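PDB 4KSA: malonyl-CoA decarboxylase from Rhodopseudomonas palustris, which probably catalyses the decarboxylation of malonyl-CoA to acetyl-CoA and carbon dioxide. Local coordinates for residues 236-241 with 253-258. Sequence-based numbering, arbitrary orientation.
Sequences LTKDSP and EPIAAS
Ile255 has its CG1 branch tucked in the cleft flanked by its own N and C atoms (chi1 73°), and with CD1 anti to CA (chi2 178°) the extended branch reaches over to Leu236, Thr237 and Lys238. The lysine chain runs past the isoleucine, and a bend at chi3 (-77°) brings CE to it. The two chains run antiparallel past one another, and Lys238 CE lies 3.9 Å from Ile255 CD1. It is the aliphatic part of the lysine that does the touching, on the solvent-exposed margin of the contact.

The same methyl also packs against main chain. Ile255 CD1 sits 3.6 Å from Leu236 O. Next to that carbonyl, Thr237 CA is 3.9 Å from Ile255 CD1; all of these are van der Waals contacts. Thr237 contributes its backbone here, since its side chain starts off away from the 253-258 loop. A second, looser apolar touch is separate from the first: Leu236, buried and with its CB directed toward the loop, brings CD2 to 4.3 Å from Ala257 CB.

In the fold, strands 230-237 and 262-270 are antiparallel neighbours in the sheet of the C-terminal domain, joined by a connection that contains helix 244-248. The contact packs the returning part of this connection, residues 253-258, on the end of the first strand, where Thr237 also bonds through its backbone to Thr261 and Thr262. Both Leu236 and Ile255 touch Ala260 on that return, Leu236 and Ala257 also meet Arg215 of strand 214-220, and Thr237 packs against Leu247 of helix 244-248 and Val264 of strand 262-270.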
# COMPACT_ATOMS: atom_id res chain seq x y z
N LEU A 236 -4.17 27.77 9.82
CA LEU A 236 -5.61 27.67 10.04
C LEU A 236 -6.07 28.84 10.90
O LEU A 236 -5.56 29.04 12.02
CB LEU A 236 -5.96 26.35 10.73
CG LEU A 236 -5.94 25.07 9.89
CD1 LEU A 236 -5.85 25.42 8.41
CD2 LEU A 236 -4.77 24.19 10.34
N THR A 237 -7.02 29.62 10.39
CA THR A 237 -7.49 30.79 11.13
C THR A 237 -8.98 31.12 10.98
O THR A 237 -9.74 30.41 10.32
CB THR A 237 -6.72 32.05 10.69
OG1 THR A 237 -7.12 32.41 9.36
CG2 THR A 237 -5.21 31.79 10.72
N LYS A 238 -9.37 32.23 11.60
CA LYS A 238 -10.76 32.70 11.56
C LYS A 238 -10.91 34.06 10.87
O LYS A 238 -11.92 34.74 11.02
CB LYS A 238 -11.32 32.77 13.00
CG LYS A 238 -11.72 31.42 13.57
CD LYS A 238 -12.03 31.48 15.07
CE LYS A 238 -10.75 31.54 15.90
NZ LYS A 238 -11.01 31.32 17.35
N ASP A 239 -9.90 34.44 10.07
CA ASP A 239 -9.91 35.72 9.36
C ASP A 239 -8.71 35.78 8.41
O ASP A 239 -7.64 35.28 8.73
CB ASP A 239 -9.77 36.86 10.36
CG ASP A 239 -8.42 36.84 11.06
OD1 ASP A 239 -8.07 35.79 11.65
OD2 ASP A 239 -7.70 37.86 11.00
N SER A 240 -8.90 36.42 7.26
CA SER A 240 -7.85 36.59 6.26
C SER A 240 -6.91 37.74 6.65
O SER A 240 -7.16 38.88 6.29
CB SER A 240 -8.49 36.89 4.91
OG SER A 240 -9.61 36.04 4.69
N PRO A 241 -5.79 37.46 7.35
CA PRO A 241 -4.85 38.50 7.77
C PRO A 241 -4.28 39.49 6.76
O PRO A 241 -4.41 39.34 5.54
CB PRO A 241 -3.74 37.71 8.46
CG PRO A 241 -3.74 36.43 7.71
CD PRO A 241 -5.22 36.12 7.60
N GLU A 253 -1.55 32.21 20.72
CA GLU A 253 -2.28 31.05 21.21
C GLU A 253 -3.01 30.38 20.05
O GLU A 253 -3.96 30.94 19.48
CB GLU A 253 -3.27 31.45 22.31
CG GLU A 253 -2.88 30.94 23.69
CD GLU A 253 -2.90 29.42 23.79
OE1 GLU A 253 -2.48 28.88 24.83
OE2 GLU A 253 -3.33 28.76 22.82
N PRO A 254 -2.57 29.16 19.69
CA PRO A 254 -3.15 28.36 18.59
C PRO A 254 -4.63 28.11 18.77
O PRO A 254 -5.19 28.37 19.84
CB PRO A 254 -2.33 27.07 18.64
CG PRO A 254 -1.99 26.95 20.10
CD PRO A 254 -1.57 28.36 20.42
N ILE A 255 -5.28 27.62 17.72
CA ILE A 255 -6.70 27.34 17.78
C ILE A 255 -6.94 25.94 17.23
O ILE A 255 -6.18 25.47 16.38
CB ILE A 255 -7.52 28.36 16.96
CG1 ILE A 255 -7.33 28.11 15.46
CG2 ILE A 255 -7.07 29.77 17.31
CD1 ILE A 255 -8.15 29.03 14.56
N ALA A 256 -7.97 25.27 17.71
CA ALA A 256 -8.27 23.93 17.23
C ALA A 256 -8.58 24.07 15.75
O ALA A 256 -9.28 24.99 15.33
CB ALA A 256 -9.46 23.36 17.96
N ALA A 257 -8.04 23.15 14.96
CA ALA A 257 -8.22 23.15 13.51
C ALA A 257 -9.68 23.09 13.10
O ALA A 257 -10.06 23.58 12.04
CB ALA A 257 -7.45 21.98 12.89
N SER A 258 -10.50 22.49 13.95
CA SER A 258 -11.92 22.36 13.67
C SER A 258 -12.61 23.71 13.84
O SER A 258 -13.64 23.96 13.21
CB SER A 258 -12.54 21.31 14.59
OG SER A 258 -12.11 21.49 15.93